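Local coordinates for protein proteinase K (PDB 2B6N) that probably cleaves peptide bonds within proteins as a calcium-binding serine endopeptidase of the subtilase family, this chain being its catalytic domain, at residues 141-146 / 151-156; 112-117 / 137-142; 67-72 / 95-100; 232-237 / 247-252. All blocks are in the same frame, centred on the assembly; numbering follows the deposited sequence.

Contact 1. Residues 141-146 / 151-156; sequences DAVNAA and ITFVVA
Ala146 sets its methyl against the CE1–CZ side of the Phe153 ring, coming in at a slant, and this is where helix 137-148 fits tightly onto strand 152-156. Ala146 CB stands 3.3 Å from Phe153 CE1, close for two carbons. Ala146 CB keeps 3.7 Å to Phe153 CZ, so the methyl meets both of these ring atoms. One helical turn back the fit relaxes. Val143 sends CG1 anti to its backbone N (chi1 172°), which lays that methyl near the base of the phenyl group. There Val143 CG1 comes no closer than 4.1 Å to Phe153 CB, and the two side chains cross obliquely. At the other end of the contact the backbones meet directly: Ile151 N gives Ala146 O a weak hydrogen bond of 3.3 Å, fairly straight at 161°, across the short connection between helix 137-148 and strand 152-156. Ile151 also rests its CD1 3.7 Å from Ala146 O, adding apolar cover to that carbonyl. The looser, more solvent-exposed part of the helix carries Asp141 and Ala145, which do not reach the strand. Asn144 faces away from it and uses OD1 to accept from Asp174 N. The pair forms the returning half of a beta-alpha-beta crossover: helix 137-148 links the parallel neighbours 125-129 and 152-156 of the central subtilase sheet. Strand 152-156 is hydrogen-bonded between 125-129 and 176-181, Met129 packs against both Val143 and Phe153, and helix 107-120 flanks the helix through Ile114 and Lys118.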
loop_
_atom_site.group_PDB
_atom_site.type_symbol
_atom_site.label_atom_id
_atom_site.label_comp_id
_atom_site.label_asym_id
_atom_site.label_seq_id
_atom_site.Cartn_x
_atom_site.Cartn_y
_atom_site.Cartn_z
ATOM N N ASP A 141 -5.182 -17.970 -2.869
ATOM C CA ASP A 141 -4.206 -18.994 -2.495
ATOM C C ASP A 141 -2.784 -18.499 -2.668
ATOM O O ASP A 141 -1.909 -18.791 -1.835
ATOM C CB ASP A 141 -4.363 -20.247 -3.353
ATOM C CG ASP A 141 -5.583 -21.083 -2.971
ATOM O OD1 ASP A 141 -6.177 -20.878 -1.884
ATOM O OD2 ASP A 141 -5.928 -21.939 -3.804
ATOM N N ALA A 142 -2.535 -17.791 -3.770
ATOM C CA ALA A 142 -1.188 -17.302 -4.027
ATOM C C ALA A 142 -0.790 -16.280 -2.963
ATOM O O ALA A 142 0.345 -16.292 -2.493
ATOM C CB ALA A 142 -1.052 -16.716 -5.448
ATOM N N VAL A 143 -1.723 -15.403 -2.593
ATOM C CA VAL A 143 -1.474 -14.410 -1.531
ATOM C C VAL A 143 -1.218 -15.091 -0.180
ATOM O O VAL A 143 -0.236 -14.797 0.499
ATOM C CB VAL A 143 -2.634 -13.385 -1.379
ATOM C CG1 VAL A 143 -2.418 -12.501 -0.121
ATOM C CG2 VAL A 143 -2.732 -12.507 -2.611
ATOM N N ASN A 144 -2.121 -15.985 0.194
ATOM C CA ASN A 144 -2.031 -16.682 1.478
ATOM C C ASN A 144 -0.727 -17.496 1.576
ATOM O O ASN A 144 -0.073 -17.500 2.625
ATOM C CB ASN A 144 -3.253 -17.585 1.697
ATOM C CG ASN A 144 -4.532 -16.812 1.967
ATOM O OD1 ASN A 144 -4.517 -15.667 2.405
ATOM N ND2 ASN A 144 -5.658 -17.458 1.707
ATOM N N ALA A 145 -0.325 -18.129 0.469
ATOM C CA ALA A 145 0.937 -18.860 0.421
ATOM C C ALA A 145 2.159 -17.946 0.575
ATOM O O ALA A 145 3.110 -18.302 1.284
ATOM C CB ALA A 145 1.047 -19.707 -0.891
ATOM N N ALA A 146 2.147 -16.772 -0.080
ATOM C CA ALA A 146 3.272 -15.822 0.046
ATOM C C ALA A 146 3.391 -15.296 1.477
ATOM O O ALA A 146 4.498 -15.111 1.990
ATOM C CB ALA A 146 3.129 -14.653 -0.956
ATOM N N ILE A 151 6.094 -13.046 4.029
ATOM C CA ILE A 151 5.994 -11.684 3.478
ATOM C C ILE A 151 4.633 -11.116 3.825
ATOM O O ILE A 151 3.607 -11.705 3.496
ATOM C CB ILE A 151 6.222 -11.641 1.935
ATOM C CG1 ILE A 151 7.632 -12.140 1.569
ATOM C CG2 ILE A 151 6.013 -10.234 1.383
ATOM C CD1 ILE A 151 7.648 -13.525 0.923
ATOM N N THR A 152 4.632 -9.965 4.491
ATOM C CA THR A 152 3.394 -9.274 4.812
ATOM C C THR A 152 2.800 -8.722 3.516
ATOM O O THR A 152 3.475 -7.967 2.819
ATOM C CB THR A 152 3.671 -8.115 5.817
ATOM O OG1 THR A 152 4.209 -8.664 7.039
ATOM C CG2 THR A 152 2.413 -7.295 6.113
ATOM N N PHE A 153 1.558 -9.110 3.204
ATOM C CA PHE A 153 0.822 -8.550 2.058
ATOM C C PHE A 153 -0.257 -7.562 2.475
ATOM O O PHE A 153 -1.077 -7.838 3.361
ATOM C CB PHE A 153 0.178 -9.665 1.221
ATOM C CG PHE A 153 1.059 -10.177 0.147
ATOM C CD1 PHE A 153 2.216 -10.870 0.451
ATOM C CD2 PHE A 153 0.729 -9.961 -1.177
ATOM C CE1 PHE A 153 3.035 -11.337 -0.547
ATOM C CE2 PHE A 153 1.547 -10.433 -2.193
ATOM C CZ PHE A 153 2.703 -11.117 -1.879
ATOM N N VAL A 154 -0.265 -6.421 1.792
ATOM C CA VAL A 154 -1.198 -5.332 2.069
ATOM C C VAL A 154 -1.891 -5.027 0.738
ATOM O O VAL A 154 -1.218 -4.861 -0.279
ATOM C CB VAL A 154 -0.455 -4.068 2.577
ATOM C CG1 VAL A 154 -1.476 -2.953 2.902
ATOM C CG2 VAL A 154 0.395 -4.385 3.821
ATOM N N VAL A 155 -3.219 -4.971 0.747
ATOM C CA VAL A 155 -4.015 -4.886 -0.488
ATOM C C VAL A 155 -5.160 -3.885 -0.378
ATOM O O VAL A 155 -5.687 -3.642 0.721
ATOM C CB VAL A 155 -4.571 -6.288 -0.966
ATOM C CG1 VAL A 155 -3.483 -7.352 -0.898
ATOM C CG2 VAL A 155 -5.808 -6.743 -0.149
ATOM N N ALA A 156 -5.542 -3.306 -1.516
ATOM C CA ALA A 156 -6.657 -2.353 -1.562
ATOM C C ALA A 156 -7.981 -3.095 -1.412
ATOM O O ALA A 156 -8.150 -4.210 -1.961
ATOM C CB ALA A 156 -6.623 -1.565 -2.866
#

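Contact 2. Residues 112-117 / 137-142; sequences AGINWV and QATDDA
Ile114 is directed toward helix 137-148 and meets Ala142, joining two neighbouring helices that lie along the same face of the parallel sheet in this subtilisin-like alpha/beta fold. The short segments run nearly alike in direction, 12° apart, with axes 9.8 Å from each other, and Ile114 bridges them against the methyl of Ala142. The branches of Ile114 divide the work. CG2, anti to the backbone N, lies against the carbonyl of Ala142, with Ile114 CG2 only 3.3 Å from Ala142 O, and its distance to Ala142 CB is 3.8 Å. The longer branch reaches back one turn, so that Ile114 CD1 meets Thr139 CG2 at 4.2 Å. Thr139 thus offers its methyl to this seam, while its hydroxyl is hydrogen-bonded to that of Ser136. Asn115 approaches from the more exposed flank, its amide oxygen beside the alanine methyl. No direct hydrogen bond joins the segments; a water does so instead, on that flank. The water oxygen donates to both helices, to Asn115 OD1 at 2.7 Å and to Ala142 O, also at 2.7 Å.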
loop_
_atom_site.group_PDB
_atom_site.type_symbol
_atom_site.label_atom_id
_atom_site.label_comp_id
_atom_site.label_asym_id
_atom_site.label_seq_id
_atom_site.Cartn_x
_atom_site.Cartn_y
_atom_site.Cartn_z
ATOM N N ALA A 112 1.473 -14.701 -11.104
ATOM C CA ALA A 112 2.905 -14.769 -11.394
ATOM C C ALA A 112 3.704 -13.769 -10.549
ATOM O O ALA A 112 4.745 -14.125 -10.002
ATOM C CB ALA A 112 3.192 -14.581 -12.910
ATOM N N GLY A 113 3.216 -12.534 -10.442
ATOM C CA GLY A 113 3.887 -11.492 -9.626
ATOM C C GLY A 113 3.904 -11.809 -8.126
ATOM O O GLY A 113 4.911 -11.581 -7.432
ATOM N N ILE A 114 2.781 -12.311 -7.624
ATOM C CA ILE A 114 2.697 -12.723 -6.209
ATOM C C ILE A 114 3.747 -13.806 -5.942
ATOM O O ILE A 114 4.524 -13.714 -4.981
ATOM C CB ILE A 114 1.296 -13.270 -5.863
ATOM C CG1 ILE A 114 0.230 -12.171 -5.997
ATOM C CG2 ILE A 114 1.278 -13.833 -4.436
ATOM C CD1 ILE A 114 -1.222 -12.691 -6.099
ATOM N N ASN A 115 3.765 -14.824 -6.802
ATOM C CA ASN A 115 4.691 -15.930 -6.645
ATOM C C ASN A 115 6.113 -15.424 -6.735
ATOM O O ASN A 115 6.971 -15.866 -5.976
ATOM C CB ASN A 115 4.446 -17.035 -7.679
ATOM C CG ASN A 115 3.132 -17.789 -7.450
ATOM O OD1 ASN A 115 2.569 -17.787 -6.352
ATOM N ND2 ASN A 115 2.652 -18.458 -8.494
ATOM N N TRP A 116 6.362 -14.490 -7.658
ATOM C CA TRP A 116 7.703 -13.923 -7.818
ATOM C C TRP A 116 8.199 -13.329 -6.506
ATOM O O TRP A 116 9.333 -13.589 -6.104
ATOM C CB TRP A 116 7.786 -12.889 -8.964
ATOM C CG TRP A 116 9.217 -12.477 -9.247
ATOM C CD1 TRP A 116 10.089 -13.067 -10.120
ATOM C CD2 TRP A 116 9.941 -11.433 -8.600
ATOM N NE1 TRP A 116 11.305 -12.429 -10.085
ATOM C CE2 TRP A 116 11.247 -11.427 -9.149
ATOM C CE3 TRP A 116 9.615 -10.492 -7.612
ATOM C CZ2 TRP A 116 12.223 -10.513 -8.747
ATOM C CZ3 TRP A 116 10.592 -9.571 -7.215
ATOM C CH2 TRP A 116 11.879 -9.597 -7.785
ATOM N N VAL A 117 7.359 -12.526 -5.849
ATOM C CA VAL A 117 7.719 -11.952 -4.531
ATOM C C VAL A 117 8.023 -13.058 -3.507
ATOM O O VAL A 117 9.057 -12.998 -2.823
ATOM C CB VAL A 117 6.629 -10.979 -3.986
ATOM C CG1 VAL A 117 6.988 -10.477 -2.560
ATOM C CG2 VAL A 117 6.453 -9.779 -4.942
ATOM N N GLN A 137 -10.287 -17.814 -5.940
ATOM C CA GLN A 137 -9.572 -18.621 -4.943
ATOM C C GLN A 137 -8.108 -18.817 -5.350
ATOM O O GLN A 137 -7.237 -18.883 -4.499
ATOM C CB GLN A 137 -10.257 -19.968 -4.719
ATOM C CG GLN A 137 -9.661 -20.754 -3.552
ATOM C CD GLN A 137 -9.819 -20.044 -2.234
ATOM O OE1 GLN A 137 -10.872 -19.463 -1.951
ATOM N NE2 GLN A 137 -8.761 -20.055 -1.417
ATOM N N ALA A 138 -7.845 -18.911 -6.656
ATOM C CA ALA A 138 -6.466 -19.043 -7.166
ATOM C C ALA A 138 -5.605 -17.851 -6.738
ATOM O O ALA A 138 -4.453 -18.024 -6.274
ATOM C CB ALA A 138 -6.471 -19.206 -8.711
ATOM N N THR A 139 -6.162 -16.646 -6.883
ATOM C CA THR A 139 -5.468 -15.441 -6.450
ATOM C C THR A 139 -5.278 -15.425 -4.926
ATOM O O THR A 139 -4.187 -15.134 -4.423
ATOM C CB THR A 139 -6.202 -14.158 -6.892
ATOM O OG1 THR A 139 -6.341 -14.162 -8.321
ATOM C CG2 THR A 139 -5.399 -12.905 -6.462
ATOM N N ASP A 140 -6.345 -15.726 -4.197
ATOM C CA ASP A 140 -6.289 -15.794 -2.734
ATOM C C ASP A 140 -5.239 -16.801 -2.228
ATOM O O ASP A 140 -4.503 -16.525 -1.277
ATOM C CB ASP A 140 -7.669 -16.144 -2.156
ATOM C CG ASP A 140 -8.761 -15.162 -2.571
ATOM O OD1 ASP A 140 -8.459 -14.017 -2.975
ATOM O OD2 ASP A 140 -9.946 -15.557 -2.462
ATOM N N ASP A 141 -5.182 -17.970 -2.869
ATOM C CA ASP A 141 -4.206 -18.994 -2.495
ATOM C C ASP A 141 -2.784 -18.499 -2.668
ATOM O O ASP A 141 -1.909 -18.791 -1.835
ATOM C CB ASP A 141 -4.363 -20.247 -3.353
ATOM C CG ASP A 141 -5.583 -21.083 -2.971
ATOM O OD1 ASP A 141 -6.177 -20.878 -1.884
ATOM O OD2 ASP A 141 -5.928 -21.939 -3.804
ATOM N N ALA A 142 -2.535 -17.791 -3.770
ATOM C CA ALA A 142 -1.188 -17.302 -4.027
ATOM C C ALA A 142 -0.790 -16.280 -2.963
ATOM O O ALA A 142 0.345 -16.292 -2.493
ATOM C CB ALA A 142 -1.052 -16.716 -5.448
HETATM O O HOH W 1 2.437 -17.511 -3.690
#

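Contact 3. Residues 67-72 / 95-100; sequences TDCNGH and GVRVLN
Arg97 is stretched out, with CG anti to the backbone N (chi1 175°) and the chain extended as far as NE, and this carries its guanidinium to the turn that holds Cys69. The cysteine answers with a chi1 of 52°, which tucks SG between its own backbone N and carbonyl carbon and brings it onto the arginine. Cys69 SG ends 3.2 Å from Arg97 NH2, approaching the guanidinium at a slant. The same sulfur is tied to Cys101 in a disulfide. Farther back along the side chain, Thr67 O lies 3.7 Å from Arg97 CD. The charge is met through NH1, which makes salt bridges to Asp58 and Asp61. All this belongs to the subtilase active-site region: strand 92-97 gives way to a loop beside the turn that leads into helix 72-81, which begins with His72, the predicted charge-relay histidine. His72 is hydrogen-bonded to Asp39 through ND1, weakly to Ser224 through NE2, and NE2 also meets the backbone of a bound peptide. Asp68 shapes the approach to it. Asp68 OD1 accepts from Asn70 N at 2.9 Å, an Asx turn, and from Gly71 N, the N-cap residue, at 3.0 Å, which extends it to an Asx motif. Both donors come from the same face of the carboxylate. At the Asn100 end Asn70 CB lies 4.0 Å from Asn100 O, while the Asn100 side chain starts off away from 67-72, its OD1 accepting from Ser104 N.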
loop_
_atom_site.group_PDB
_atom_site.type_symbol
_atom_site.label_atom_id
_atom_site.label_comp_id
_atom_site.label_asym_id
_atom_site.label_seq_id
_atom_site.Cartn_x
_atom_site.Cartn_y
_atom_site.Cartn_z
ATOM N N THR A 67 9.834 -0.748 -15.349
ATOM C CA THR A 67 9.460 0.675 -15.403
ATOM C C THR A 67 7.955 0.865 -15.642
ATOM O O THR A 67 7.292 0.001 -16.202
ATOM C CB THR A 67 10.264 1.471 -16.461
ATOM O OG1 THR A 67 9.972 2.871 -16.326
ATOM C CG2 THR A 67 9.917 1.026 -17.865
ATOM N N ASP A 68 7.448 2.019 -15.221
ATOM C CA ASP A 68 6.033 2.373 -15.265
ATOM C C ASP A 68 5.684 3.178 -16.518
ATOM O O ASP A 68 6.336 4.189 -16.786
ATOM C CB ASP A 68 5.761 3.239 -14.034
ATOM C CG ASP A 68 4.284 3.468 -13.779
ATOM O OD1 ASP A 68 3.432 2.863 -14.460
ATOM O OD2 ASP A 68 3.996 4.259 -12.855
ATOM N N CYS A 69 4.673 2.737 -17.270
ATOM C CA CYS A 69 4.106 3.530 -18.381
ATOM C C CYS A 69 2.663 3.969 -18.147
ATOM O O CYS A 69 1.988 4.426 -19.073
ATOM C CB CYS A 69 4.210 2.783 -19.723
ATOM S SG CYS A 69 3.546 1.107 -19.663
ATOM N N ASN A 70 2.195 3.847 -16.903
ATOM C CA ASN A 70 0.838 4.252 -16.550
ATOM C C ASN A 70 0.804 5.388 -15.514
ATOM O O ASN A 70 -0.003 6.317 -15.625
ATOM C CB ASN A 70 0.019 3.063 -16.036
ATOM C CG ASN A 70 -1.377 3.468 -15.618
ATOM O OD1 ASN A 70 -2.326 3.474 -16.427
ATOM N ND2 ASN A 70 -1.506 3.883 -14.386
ATOM N N GLY A 71 1.657 5.281 -14.495
ATOM C CA GLY A 71 1.693 6.267 -13.408
ATOM C C GLY A 71 1.272 5.670 -12.076
ATOM O O GLY A 71 1.868 5.958 -11.051
ATOM N N HIS A 72 0.246 4.820 -12.110
ATOM C CA HIS A 72 -0.348 4.235 -10.891
ATOM C C HIS A 72 0.722 3.635 -9.953
ATOM O O HIS A 72 0.772 3.972 -8.778
ATOM C CB HIS A 72 -1.354 3.167 -11.325
ATOM C CG HIS A 72 -2.275 2.684 -10.242
ATOM N ND1 HIS A 72 -2.066 1.499 -9.572
ATOM C CD2 HIS A 72 -3.444 3.179 -9.769
ATOM C CE1 HIS A 72 -3.053 1.295 -8.715
ATOM N NE2 HIS A 72 -3.905 2.301 -8.816
ATOM N N GLY A 95 9.883 -2.888 -7.988
ATOM C CA GLY A 95 8.738 -2.947 -8.889
ATOM C C GLY A 95 8.487 -4.343 -9.444
ATOM O O GLY A 95 9.402 -5.001 -9.979
ATOM N N VAL A 96 7.248 -4.803 -9.288
ATOM C CA VAL A 96 6.794 -6.069 -9.874
ATOM C C VAL A 96 5.631 -5.702 -10.781
ATOM O O VAL A 96 4.534 -5.425 -10.307
ATOM C CB VAL A 96 6.397 -7.097 -8.785
ATOM C CG1 VAL A 96 6.034 -8.442 -9.414
ATOM C CG2 VAL A 96 7.577 -7.294 -7.834
ATOM N N ARG A 97 5.894 -5.639 -12.087
ATOM C CA ARG A 97 4.887 -5.135 -13.028
ATOM C C ARG A 97 3.942 -6.235 -13.510
ATOM O O ARG A 97 4.346 -7.179 -14.236
ATOM C CB ARG A 97 5.554 -4.373 -14.195
ATOM C CG ARG A 97 4.560 -3.932 -15.273
ATOM C CD ARG A 97 5.235 -3.052 -16.330
ATOM N NE ARG A 97 4.271 -2.489 -17.280
ATOM C CZ ARG A 97 4.310 -2.638 -18.609
ATOM N NH1 ARG A 97 5.275 -3.337 -19.202
ATOM N NH2 ARG A 97 3.367 -2.071 -19.350
ATOM N N VAL A 98 2.674 -6.110 -13.108
ATOM C CA VAL A 98 1.652 -7.088 -13.484
ATOM C C VAL A 98 0.471 -6.423 -14.195
ATOM O O VAL A 98 -0.493 -7.100 -14.600
ATOM C CB VAL A 98 1.156 -7.927 -12.287
ATOM C CG1 VAL A 98 2.320 -8.658 -11.628
ATOM C CG2 VAL A 98 0.405 -7.063 -11.250
ATOM N N LEU A 99 0.556 -5.101 -14.335
ATOM C CA LEU A 99 -0.517 -4.329 -14.957
ATOM C C LEU A 99 0.085 -3.547 -16.095
ATOM O O LEU A 99 1.198 -3.037 -15.963
ATOM C CB LEU A 99 -1.164 -3.366 -13.940
ATOM C CG LEU A 99 -1.795 -3.990 -12.689
ATOM C CD1 LEU A 99 -2.471 -2.909 -11.846
ATOM C CD2 LEU A 99 -2.787 -5.084 -13.093
ATOM N N ASN A 100 -0.645 -3.477 -17.212
ATOM C CA ASN A 100 -0.126 -2.853 -18.441
ATOM C C ASN A 100 -0.208 -1.300 -18.461
ATOM O O ASN A 100 -0.534 -0.661 -17.441
ATOM C CB ASN A 100 -0.786 -3.498 -19.690
ATOM C CG ASN A 100 -2.283 -3.273 -19.756
ATOM O OD1 ASN A 100 -2.804 -2.270 -19.256
ATOM N ND2 ASN A 100 -2.988 -4.193 -20.403
#

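Contact 4. Residues 232-237 / 247-252; sequences GVAALY and AQVTNL
Two consecutive helices of the subtilase fold, 223-240 and 246-256, bring Tyr237 against Leu252. The first is the long helix whose first turn holds Ser224, the predicted charge-relay serine; a short loop joins it to the second, and the two pack through a few apolar side chains. The larger patch belongs to the tyrosine. Leu252 swings CG anti to its backbone N (chi1 -160°), and the isobutyl group comes up obliquely to one side of the ring. There Leu252 CD2 is 3.7 Å from Tyr237 CD1, and Leu252 CG is 3.9 Å from Tyr237 CE1. The ring also reaches the leucine backbone, with Tyr237 CE1 at 3.8 Å from Leu252 C. Several partners fix the ring: its hydroxyl is hydrogen-bonded to Phe275 O near the C-terminal end of the chain, Arg256 makes a cation-pi contact with it, and Leu253 packs on it from the same helix as Leu252. Across the segments no hydrogen bond is formed, so the helices meet here by packing alone. Leu252 is partly exposed, whereas the other touching residues are buried. One turn earlier on each helix the contact thins to a pair of small groups. Val249 holds CG1 anti to the backbone N (chi1 174°), directed at the alanine of the facing helix, and Val249 CG1 lies 3.9 Å from Ala234 CB.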
loop_
_atom_site.group_PDB
_atom_site.type_symbol
_atom_site.label_atom_id
_atom_site.label_comp_id
_atom_site.label_asym_id
_atom_site.label_seq_id
_atom_site.Cartn_x
_atom_site.Cartn_y
_atom_site.Cartn_z
ATOM N N GLY A 232 3.624 1.110 3.933
ATOM C CA GLY A 232 4.704 1.952 4.435
ATOM C C GLY A 232 4.866 1.829 5.941
ATOM O O GLY A 232 5.977 1.760 6.434
ATOM N N VAL A 233 3.749 1.772 6.671
ATOM C CA VAL A 233 3.797 1.605 8.134
ATOM C C VAL A 233 4.281 0.207 8.520
ATOM O O VAL A 233 5.069 0.060 9.452
ATOM C CB VAL A 233 2.451 1.981 8.812
ATOM C CG1 VAL A 233 2.440 1.632 10.316
ATOM C CG2 VAL A 233 2.164 3.494 8.620
ATOM N N ALA A 234 3.817 -0.826 7.821
ATOM C CA ALA A 234 4.440 -2.167 7.990
ATOM C C ALA A 234 5.972 -2.095 7.895
ATOM O O ALA A 234 6.681 -2.677 8.731
ATOM C CB ALA A 234 3.887 -3.156 6.951
ATOM N N ALA A 235 6.476 -1.369 6.892
ATOM C CA ALA A 235 7.920 -1.190 6.717
ATOM C C ALA A 235 8.554 -0.481 7.903
ATOM O O ALA A 235 9.651 -0.848 8.320
ATOM C CB ALA A 235 8.241 -0.436 5.428
ATOM N N LEU A 236 7.880 0.534 8.445
ATOM C CA LEU A 236 8.354 1.179 9.688
ATOM C C LEU A 236 8.471 0.184 10.831
ATOM O O LEU A 236 9.481 0.165 11.544
ATOM C CB LEU A 236 7.411 2.304 10.128
ATOM C CG LEU A 236 7.226 3.508 9.200
ATOM C CD1 LEU A 236 6.307 4.544 9.851
ATOM C CD2 LEU A 236 8.551 4.152 8.828
ATOM N N TYR A 237 7.437 -0.641 11.009
ATOM C CA TYR A 237 7.411 -1.604 12.113
ATOM C C TYR A 237 8.499 -2.663 11.948
ATOM O O TYR A 237 9.056 -3.134 12.923
ATOM C CB TYR A 237 6.056 -2.307 12.223
ATOM C CG TYR A 237 4.869 -1.438 12.608
ATOM C CD1 TYR A 237 3.607 -2.009 12.704
ATOM C CD2 TYR A 237 4.997 -0.064 12.852
ATOM C CE1 TYR A 237 2.487 -1.255 13.061
ATOM C CE2 TYR A 237 3.870 0.716 13.214
ATOM C CZ TYR A 237 2.623 0.095 13.309
ATOM O OH TYR A 237 1.488 0.800 13.624
ATOM N N ALA A 247 1.833 -12.178 10.699
ATOM C CA ALA A 247 0.737 -12.182 11.657
ATOM C C ALA A 247 0.977 -11.160 12.775
ATOM O O ALA A 247 0.040 -10.482 13.224
ATOM C CB ALA A 247 0.537 -13.591 12.232
ATOM N N GLN A 248 2.231 -11.052 13.210
ATOM C CA GLN A 248 2.615 -10.090 14.266
ATOM C C GLN A 248 2.571 -8.639 13.754
ATOM O O GLN A 248 2.163 -7.736 14.497
ATOM C CB GLN A 248 3.994 -10.426 14.811
ATOM C CG GLN A 248 4.041 -11.760 15.589
ATOM C CD GLN A 248 5.441 -12.182 15.999
ATOM O OE1 GLN A 248 6.420 -11.975 15.273
ATOM N NE2 GLN A 248 5.548 -12.787 17.194
ATOM N N VAL A 249 2.991 -8.426 12.502
ATOM C CA VAL A 249 2.802 -7.113 11.851
ATOM C C VAL A 249 1.311 -6.733 11.806
ATOM O O VAL A 249 0.944 -5.612 12.147
ATOM C CB VAL A 249 3.456 -7.044 10.453
ATOM C CG1 VAL A 249 3.108 -5.722 9.769
ATOM C CG2 VAL A 249 4.989 -7.233 10.576
ATOM N N THR A 250 0.462 -7.671 11.381
ATOM C CA THR A 250 -0.982 -7.448 11.323
ATOM C C THR A 250 -1.538 -7.047 12.687
ATOM O O THR A 250 -2.295 -6.071 12.801
ATOM C CB THR A 250 -1.734 -8.697 10.780
ATOM O OG1 THR A 250 -1.213 -9.033 9.499
ATOM C CG2 THR A 250 -3.233 -8.435 10.649
ATOM N N ASN A 251 -1.168 -7.811 13.718
ATOM C CA ASN A 251 -1.613 -7.519 15.080
ATOM C C ASN A 251 -1.149 -6.155 15.597
ATOM O O ASN A 251 -1.921 -5.450 16.272
ATOM C CB ASN A 251 -1.161 -8.614 16.052
ATOM C CG ASN A 251 -1.703 -8.401 17.454
ATOM O OD1 ASN A 251 -0.943 -8.163 18.389
ATOM N ND2 ASN A 251 -3.022 -8.462 17.606
ATOM N N LEU A 252 0.097 -5.794 15.282
ATOM C CA LEU A 252 0.680 -4.526 15.728
ATOM C C LEU A 252 -0.010 -3.355 15.033
ATOM O O LEU A 252 -0.307 -2.345 15.661
ATOM C CB LEU A 252 2.179 -4.485 15.472
ATOM C CG LEU A 252 3.018 -3.481 16.269
ATOM C CD1 LEU A 252 2.798 -3.629 17.806
ATOM C CD2 LEU A 252 4.465 -3.682 15.908
#

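Following the chain from the N terminus, contact 3 comes first, closing the excursion through helix 72-81 and back along strand 92-97. Contact 2 then closes the path from helix 107-120 through strand 125-129 to the next helix, and contact 1 takes over on that same helix, sharing Asp141 and Ala142, to close the short turn into strand 152-156. Contact 4 closes the last turn, between two C-terminal helices. None nests in or crosses another. In space, Gly113 and Trp116 join contact 2 to Val96 and Val98 of contact 3, Ile114 packs into contact 1, and Thr152 touches Val249 of contact 4. Contacts 3 and 4 lie on opposite sides of the chain's centre.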